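Local coordinates for ABC-type amino acid transport system, permease component (PDB 4YMU), which probably forms the membrane-spanning permease part of an ABC transporter for amino acids, and holds bound arginine in its transmembrane region, at residues I106-N119 with V136-L149. Numbering follows the deposited sequence.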
ATOM      1  N   ILE C 106       9.439  -7.663 -12.671  1.00 87.00           N
ATOM      2  CA  ILE C 106       9.585  -6.297 -12.208  1.00 82.94           C
ATOM      3  C   ILE C 106       8.846  -5.320 -13.131  1.00 89.34           C
ATOM      4  O   ILE C 106       8.134  -4.422 -12.666  1.00 86.14           O
ATOM      5  CB  ILE C 106      11.063  -5.906 -12.075  1.00 76.61           C
ATOM      6  CG1 ILE C 106      11.573  -6.264 -10.685  1.00 67.96           C
ATOM      7  CG2 ILE C 106      11.266  -4.418 -12.307  1.00 78.51           C
ATOM      8  CD1 ILE C 106      13.087  -6.278 -10.603  1.00 79.88           C
ATOM      9  N   ILE C 107       8.993  -5.514 -14.433  1.00 92.74           N
ATOM     10  CA  ILE C 107       8.313  -4.652 -15.387  1.00 96.22           C
ATOM     11  C   ILE C 107       6.799  -4.771 -15.263  1.00 97.14           C
ATOM     12  O   ILE C 107       6.088  -3.743 -15.157  1.00 90.21           O
ATOM     13  CB  ILE C 107       8.744  -4.946 -16.824  1.00 91.03           C
ATOM     14  CG1 ILE C 107      10.237  -4.620 -17.002  1.00 88.20           C
ATOM     15  CG2 ILE C 107       7.849  -4.188 -17.812  1.00 73.70           C
ATOM     16  CD1 ILE C 107      10.761  -4.922 -18.394  1.00 78.25           C
ATOM     17  N   ARG C 108       6.303  -6.012 -15.271  1.00 90.65           N
ATOM     18  CA  ARG C 108       4.855  -6.214 -15.151  1.00 85.65           C
ATOM     19  C   ARG C 108       4.271  -5.528 -13.914  1.00 83.57           C
ATOM     20  O   ARG C 108       3.169  -4.974 -13.955  1.00 83.27           O
ATOM     21  CB  ARG C 108       4.495  -7.697 -15.133  1.00 78.22           C
ATOM     22  CG  ARG C 108       3.021  -7.956 -15.349  1.00 80.87           C
ATOM     23  CD  ARG C 108       2.598  -9.246 -14.686  1.00 87.31           C
ATOM     24  NE  ARG C 108       3.068  -9.307 -13.303  1.00 93.71           N
ATOM     25  CZ  ARG C 108       2.603  -8.564 -12.304  1.00103.47           C
ATOM     26  NH1 ARG C 108       1.633  -7.683 -12.512  1.00112.98           N
ATOM     27  NH2 ARG C 108       3.116  -8.701 -11.087  1.00102.95           N
ATOM     28  N   ALA C 109       5.036  -5.542 -12.828  1.00 87.66           N
ATOM     29  CA  ALA C 109       4.542  -5.008 -11.572  1.00 89.12           C
ATOM     30  C   ALA C 109       4.689  -3.491 -11.514  1.00 92.90           C
ATOM     31  O   ALA C 109       3.927  -2.820 -10.821  1.00 97.02           O
ATOM     32  CB  ALA C 109       5.260  -5.644 -10.415  1.00 79.13           C
ATOM     33  N   GLY C 110       5.655  -2.952 -12.247  1.00 84.97           N
ATOM     34  CA  GLY C 110       5.864  -1.518 -12.261  1.00 86.62           C
ATOM     35  C   GLY C 110       4.748  -0.880 -13.062  1.00 94.54           C
ATOM     36  O   GLY C 110       4.355   0.263 -12.813  1.00 97.73           O
ATOM     37  N   ILE C 111       4.264  -1.624 -14.055  1.00 86.50           N
ATOM     38  CA  ILE C 111       3.112  -1.200 -14.828  1.00 81.28           C
ATOM     39  C   ILE C 111       1.833  -1.369 -14.011  1.00 91.85           C
ATOM     40  O   ILE C 111       1.011  -0.467 -13.951  1.00 96.72           O
ATOM     41  CB  ILE C 111       2.998  -1.988 -16.132  1.00 74.53           C
ATOM     42  CG1 ILE C 111       4.174  -1.650 -17.049  1.00 82.05           C
ATOM     43  CG2 ILE C 111       1.693  -1.678 -16.837  1.00 73.78           C
ATOM     44  CD1 ILE C 111       4.197  -2.473 -18.349  1.00 83.63           C
ATOM     45  N   GLN C 112       1.673  -2.515 -13.364  1.00 91.59           N
ATOM     46  CA  GLN C 112       0.476  -2.762 -12.560  1.00 84.74           C
ATOM     47  C   GLN C 112       0.345  -1.776 -11.385  1.00 87.49           C
ATOM     48  O   GLN C 112      -0.732  -1.618 -10.804  1.00 87.80           O
ATOM     49  CB  GLN C 112       0.522  -4.195 -12.023  1.00 90.32           C
ATOM     50  CG  GLN C 112      -0.783  -4.744 -11.481  1.00 99.44           C
ATOM     51  CD  GLN C 112      -0.558  -5.544 -10.197  1.00118.22           C
ATOM     52  OE1 GLN C 112       0.374  -6.356 -10.106  1.00114.52           O
ATOM     53  NE2 GLN C 112      -1.395  -5.293  -9.185  1.00127.33           N
ATOM     54  N   ALA C 113       1.430  -1.083 -11.067  1.00 84.22           N
ATOM     55  CA  ALA C 113       1.468  -0.257  -9.872  1.00 75.49           C
ATOM     56  C   ALA C 113       1.083   1.189 -10.121  1.00 77.87           C
ATOM     57  O   ALA C 113       0.866   1.924  -9.174  1.00 82.55           O
ATOM     58  CB  ALA C 113       2.824  -0.320  -9.221  1.00 62.55           C
ATOM     59  N   VAL C 114       1.025   1.627 -11.372  1.00 87.18           N
ATOM     60  CA  VAL C 114       0.534   2.984 -11.600  1.00100.97           C
ATOM     61  C   VAL C 114      -0.989   2.983 -11.415  1.00 88.99           C
ATOM     62  O   VAL C 114      -1.674   2.061 -11.881  1.00 84.81           O
ATOM     63  CB  VAL C 114       0.975   3.576 -12.977  1.00 87.07           C
ATOM     64  CG1 VAL C 114       1.859   2.616 -13.704  1.00 74.49           C
ATOM     65  CG2 VAL C 114      -0.219   3.964 -13.829  1.00 86.61           C
ATOM     66  N   ASP C 115      -1.505   3.991 -10.709  1.00 80.56           N
ATOM     67  CA  ASP C 115      -2.937   4.041 -10.382  1.00 80.02           C
ATOM     68  C   ASP C 115      -3.769   3.883 -11.639  1.00 73.86           C
ATOM     69  O   ASP C 115      -3.577   4.634 -12.587  1.00 80.02           O
ATOM     70  CB  ASP C 115      -3.287   5.378  -9.750  1.00 78.25           C
ATOM     71  CG  ASP C 115      -4.712   5.418  -9.220  1.00 86.65           C
ATOM     72  OD1 ASP C 115      -4.895   5.526  -7.983  1.00 90.71           O
ATOM     73  OD2 ASP C 115      -5.656   5.395 -10.044  1.00 85.35           O
ATOM     74  N   PRO C 116      -4.716   2.925 -11.636  1.00 75.17           N
ATOM     75  CA  PRO C 116      -5.570   2.587 -12.795  1.00 74.96           C
ATOM     76  C   PRO C 116      -6.436   3.768 -13.267  1.00 77.45           C
ATOM     77  O   PRO C 116      -7.002   3.764 -14.371  1.00 86.92           O
ATOM     78  CB  PRO C 116      -6.446   1.438 -12.288  1.00 66.85           C
ATOM     79  CG  PRO C 116      -6.320   1.482 -10.768  1.00 70.67           C
ATOM     80  CD  PRO C 116      -5.006   2.099 -10.450  1.00 68.59           C
ATOM     81  N   GLY C 117      -6.540   4.779 -12.416  1.00 76.19           N
ATOM     82  CA  GLY C 117      -7.249   5.992 -12.765  1.00 82.44           C
ATOM     83  C   GLY C 117      -6.576   6.650 -13.953  1.00 84.82           C
ATOM     84  O   GLY C 117      -7.246   7.204 -14.818  1.00 71.43           O
ATOM     85  N   GLN C 118      -5.249   6.576 -14.006  1.00 74.32           N
ATOM     86  CA  GLN C 118      -4.512   7.218 -15.083  1.00 82.17           C
ATOM     87  C   GLN C 118      -4.962   6.685 -16.458  1.00 80.93           C
ATOM     88  O   GLN C 118      -5.223   7.450 -17.404  1.00 77.23           O
ATOM     89  CB  GLN C 118      -3.017   7.016 -14.860  1.00 75.13           C
ATOM     90  CG  GLN C 118      -2.513   7.697 -13.607  1.00 69.53           C
ATOM     91  CD  GLN C 118      -2.503   9.202 -13.759  1.00 71.85           C
ATOM     92  OE1 GLN C 118      -1.822   9.757 -14.637  1.00 76.23           O
ATOM     93  NE2 GLN C 118      -3.281   9.879 -12.920  1.00 72.61           N
ATOM     94  N   ASN C 119      -5.076   5.368 -16.547  1.00 76.32           N
ATOM     95  CA  ASN C 119      -5.545   4.736 -17.763  1.00 80.30           C
ATOM     96  C   ASN C 119      -6.989   5.114 -17.993  1.00 76.04           C
ATOM     97  O   ASN C 119      -7.381   5.421 -19.126  1.00 68.80           O
ATOM     98  CB  ASN C 119      -5.355   3.217 -17.712  1.00 77.67           C
ATOM     99  CG  ASN C 119      -6.095   2.498 -18.816  1.00 80.77           C
ATOM    100  OD1 ASN C 119      -5.770   2.636 -19.996  1.00 93.40           O
ATOM    101  ND2 ASN C 119      -7.093   1.703 -18.436  1.00 82.31           N
ATOM    102  N   VAL C 136       0.926   8.204 -21.150  1.00 76.88           N
ATOM    103  CA  VAL C 136       0.514   8.288 -19.755  1.00 76.20           C
ATOM    104  C   VAL C 136       1.077   7.193 -18.860  1.00 81.39           C
ATOM    105  O   VAL C 136       1.732   7.484 -17.856  1.00 93.04           O
ATOM    106  CB  VAL C 136      -1.058   8.343 -19.609  1.00 83.81           C
ATOM    107  CG1 VAL C 136      -1.496   8.017 -18.200  1.00 69.57           C
ATOM    108  CG2 VAL C 136      -1.591   9.700 -20.031  1.00 77.26           C
ATOM    109  N   ILE C 137       0.827   5.938 -19.213  1.00 77.74           N
ATOM    110  CA  ILE C 137       1.130   4.840 -18.299  1.00 84.45           C
ATOM    111  C   ILE C 137       2.618   4.453 -18.248  1.00 89.41           C
ATOM    112  O   ILE C 137       3.205   4.364 -17.168  1.00 91.08           O
ATOM    113  CB  ILE C 137       0.256   3.615 -18.624  1.00 79.09           C
ATOM    114  CG1 ILE C 137      -1.219   4.031 -18.674  1.00 84.93           C
ATOM    115  CG2 ILE C 137       0.530   2.489 -17.658  1.00 68.80           C
ATOM    116  CD1 ILE C 137      -2.132   3.039 -19.387  1.00 84.42           C
ATOM    117  N   ILE C 138       3.216   4.201 -19.412  1.00 96.82           N
ATOM    118  CA  ILE C 138       4.633   3.786 -19.507  1.00 98.88           C
ATOM    119  C   ILE C 138       5.645   4.761 -18.879  1.00 96.39           C
ATOM    120  O   ILE C 138       6.571   4.316 -18.198  1.00 99.59           O
ATOM    121  CB  ILE C 138       5.026   3.400 -20.964  1.00 87.83           C
ATOM    122  CG1 ILE C 138       4.389   2.057 -21.324  1.00 85.23           C
ATOM    123  CG2 ILE C 138       6.535   3.344 -21.142  1.00 82.02           C
ATOM    124  CD1 ILE C 138       4.265   1.838 -22.786  1.00 86.88           C
ATOM    125  N   PRO C 139       5.486   6.085 -19.111  1.00 94.81           N
ATOM    126  CA  PRO C 139       6.405   7.018 -18.442  1.00 87.82           C
ATOM    127  C   PRO C 139       6.402   6.901 -16.920  1.00 88.10           C
ATOM    128  O   PRO C 139       7.429   7.182 -16.296  1.00 93.32           O
ATOM    129  CB  PRO C 139       5.846   8.391 -18.826  1.00 85.55           C
ATOM    130  CG  PRO C 139       5.181   8.169 -20.157  1.00 85.88           C
ATOM    131  CD  PRO C 139       4.590   6.783 -20.062  1.00 93.40           C
ATOM    132  N   GLN C 140       5.287   6.465 -16.341  1.00 88.54           N
ATOM    133  CA  GLN C 140       5.149   6.392 -14.877  1.00 90.60           C
ATOM    134  C   GLN C 140       5.597   5.016 -14.381  1.00 84.78           C
ATOM    135  O   GLN C 140       6.244   4.879 -13.318  1.00 81.26           O
ATOM    136  CB  GLN C 140       3.694   6.702 -14.456  1.00 77.41           C
ATOM    137  CG  GLN C 140       3.232   8.120 -14.825  1.00 75.34           C
ATOM    138  CD  GLN C 140       1.802   8.414 -14.406  1.00 83.63           C
ATOM    139  OE1 GLN C 140       1.485   8.481 -13.213  1.00 78.87           O
ATOM    140  NE2 GLN C 140       0.921   8.570 -15.392  1.00 82.22           N
ATOM    141  N   ALA C 141       5.240   4.000 -15.167  1.00 86.64           N
ATOM    142  CA  ALA C 141       5.694   2.639 -14.913  1.00 90.01           C
ATOM    143  C   ALA C 141       7.203   2.672 -14.821  1.00 87.61           C
ATOM    144  O   ALA C 141       7.768   2.116 -13.887  1.00 83.88           O
ATOM    145  CB  ALA C 141       5.255   1.685 -16.024  1.00 75.54           C
ATOM    146  N   ILE C 142       7.841   3.386 -15.752  1.00 82.36           N
ATOM    147  CA  ILE C 142       9.308   3.481 -15.785  1.00 97.89           C
ATOM    148  C   ILE C 142       9.906   3.966 -14.467  1.00103.67           C
ATOM    149  O   ILE C 142      10.916   3.418 -13.997  1.00112.95           O
ATOM    150  CB  ILE C 142       9.820   4.321 -16.983  1.00 88.86           C
ATOM    151  CG1 ILE C 142       9.910   3.449 -18.233  1.00 81.45           C
ATOM    152  CG2 ILE C 142      11.171   4.951 -16.689  1.00 89.29           C
ATOM    153  CD1 ILE C 142       9.740   4.241 -19.506  1.00 87.83           C
ATOM    154  N   LYS C 143       9.290   4.982 -13.874  1.00 96.29           N
ATOM    155  CA  LYS C 143       9.745   5.469 -12.577  1.00 98.80           C
ATOM    156  C   LYS C 143       9.453   4.448 -11.491  1.00 92.29           C
ATOM    157  O   LYS C 143      10.082   4.467 -10.435  1.00 89.42           O
ATOM    158  CB  LYS C 143       9.129   6.826 -12.222  1.00102.07           C
ATOM    159  CG  LYS C 143       9.462   7.924 -13.227  1.00118.84           C
ATOM    160  CD  LYS C 143       8.702   9.208 -12.918  1.00131.70           C
ATOM    161  CE  LYS C 143       8.604  10.133 -14.133  1.00129.29           C
ATOM    162  NZ  LYS C 143       7.782  11.355 -13.831  1.00122.14           N
ATOM    163  N   ASN C 144       8.498   3.556 -11.731  1.00 88.93           N
ATOM    164  CA  ASN C 144       8.329   2.460 -10.777  1.00 89.69           C
ATOM    165  C   ASN C 144       9.429   1.415 -10.934  1.00101.73           C
ATOM    166  O   ASN C 144       9.851   0.785  -9.963  1.00100.88           O
ATOM    167  CB  ASN C 144       6.970   1.777 -10.927  1.00 89.56           C
ATOM    168  CG  ASN C 144       5.823   2.648 -10.477  1.00 93.59           C
ATOM    169  OD1 ASN C 144       5.977   3.507  -9.602  1.00 91.62           O
ATOM    170  ND2 ASN C 144       4.647   2.406 -11.049  1.00100.03           N
ATOM    171  N   ILE C 145       9.904   1.266 -12.169  1.00101.78           N
ATOM    172  CA  ILE C 145      10.751   0.156 -12.564  1.00 95.40           C
ATOM    173  C   ILE C 145      12.223   0.394 -12.251  1.00101.59           C
ATOM    174  O   ILE C 145      12.888  -0.484 -11.686  1.00 95.47           O
ATOM    175  CB  ILE C 145      10.587  -0.127 -14.065  1.00 86.95           C
ATOM    176  CG1 ILE C 145       9.180  -0.653 -14.352  1.00 82.57           C
ATOM    177  CG2 ILE C 145      11.617  -1.134 -14.531  1.00 91.68           C
ATOM    178  CD1 ILE C 145       8.795  -0.607 -15.821  1.00 78.61           C
ATOM    179  N   LEU C 146      12.723   1.573 -12.620  1.00105.21           N
ATOM    180  CA  LEU C 146      14.131   1.927 -12.398  1.00102.38           C
ATOM    181  C   LEU C 146      14.672   1.640 -10.985  1.00106.12           C
ATOM    182  O   LEU C 146      15.772   1.112 -10.844  1.00112.35           O
ATOM    183  CB  LEU C 146      14.415   3.383 -12.793  1.00 93.56           C
ATOM    184  CG  LEU C 146      14.268   3.731 -14.279  1.00 87.74           C
ATOM    185  CD1 LEU C 146      14.659   5.178 -14.537  1.00 89.13           C
ATOM    186  CD2 LEU C 146      15.065   2.786 -15.161  1.00 77.27           C
ATOM    187  N   PRO C 147      13.913   1.985  -9.931  1.00103.58           N
ATOM    188  CA  PRO C 147      14.488   1.680  -8.617  1.00102.87           C
ATOM    189  C   PRO C 147      14.543   0.181  -8.331  1.00 98.46           C
ATOM    190  O   PRO C 147      15.382  -0.252  -7.544  1.00100.14           O
ATOM    191  CB  PRO C 147      13.503   2.340  -7.643  1.00 98.65           C
ATOM    192  CG  PRO C 147      12.789   3.353  -8.437  1.00101.27           C
ATOM    193  CD  PRO C 147      12.674   2.769  -9.809  1.00104.08           C
ATOM    194  N   ALA C 148      13.668  -0.599  -8.957  1.00 91.32           N
ATOM    195  CA  ALA C 148      13.606  -2.020  -8.645  1.00 90.79           C
ATOM    196  C   ALA C 148      14.636  -2.775  -9.485  1.00 96.38           C
ATOM    197  O   ALA C 148      15.076  -3.867  -9.116  1.00 92.28           O
ATOM    198  CB  ALA C 148      12.196  -2.570  -8.857  1.00 69.03           C
ATOM    199  N   LEU C 149      15.005  -2.176 -10.615  1.00 97.79           N
ATOM    200  CA  LEU C 149      16.117  -2.640 -11.425  1.00 92.41           C
ATOM    201  C   LEU C 149      17.412  -2.430 -10.649  1.00102.94           C
ATOM    202  O   LEU C 149      18.235  -3.354 -10.527  1.00101.04           O
ATOM    203  CB  LEU C 149      16.175  -1.866 -12.742  1.00 83.37           C
ATOM    204  CG  LEU C 149      15.136  -2.232 -13.805  1.00 83.69           C
ATOM    205  CD1 LEU C 149      15.500  -1.644 -15.165  1.00 72.20           C
ATOM    206  CD2 LEU C 149      14.991  -3.742 -13.898  1.00 88.80           C
TER
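Ile106 packs CG2 against both Ile145 and Ala148, 4.0 Å from Ala148 CB, while its CD1 reaches on to the Ala148 carbonyl and Leu149 CD2 touches CG2 as well. One turn on, Gly110 brings the two helices together: its CA lies 4.0 Å from Ile145 CG1, and backbone and isoleucine meet directly. The axes of 106-112 and 136-149 come within 7.8 Å, their N-to-C directions 129° apart. Ile145 CD1 extends over the backbone of Ile107. Beyond the glycine, Ile111 CG1 rests on the methyl of Ala141, 3.7 Å from CB. Val114, past the end of this helix, lays CG1 against the same methyl and crosses Ile137 at about a right angle.

The Gly110 carbonyl is gripped at this close passage. Asn144 ND2 donates to Gly110 O over 2.8 Å, nearly straight at 171° and on a lone pair in the carbonyl plane; Ala141 CA adds a CA-H...O contact to that oxygen. Asn144 OD1 has a weak hydrogen bond from Arg215.

Farther out, Ile137 CD1 abuts Asn119 CB at 3.6 Å. Gln140, extended beyond CG, carries NE2 back to its own helix and across the contact: it donates to Val136 O and, over 3.1 Å, to Gln118 OE1, with the two amide planes 78° apart. Gln118 NE2 bonds to the backbone of another protein chain, which also packs on Val136 and Gln140. Asp115 OD2 accepts from Gly117 N, a capping bond at the turn into the short helix.

The pairing of helix 87-112 with helix 129-160, linked through the short helix 117-124, belongs to the binding-protein-dependent permease fold; that short helix and the neighbouring partner chain are consistent with the coupling helix by which ABC permeases dock onto their ATPase subunits.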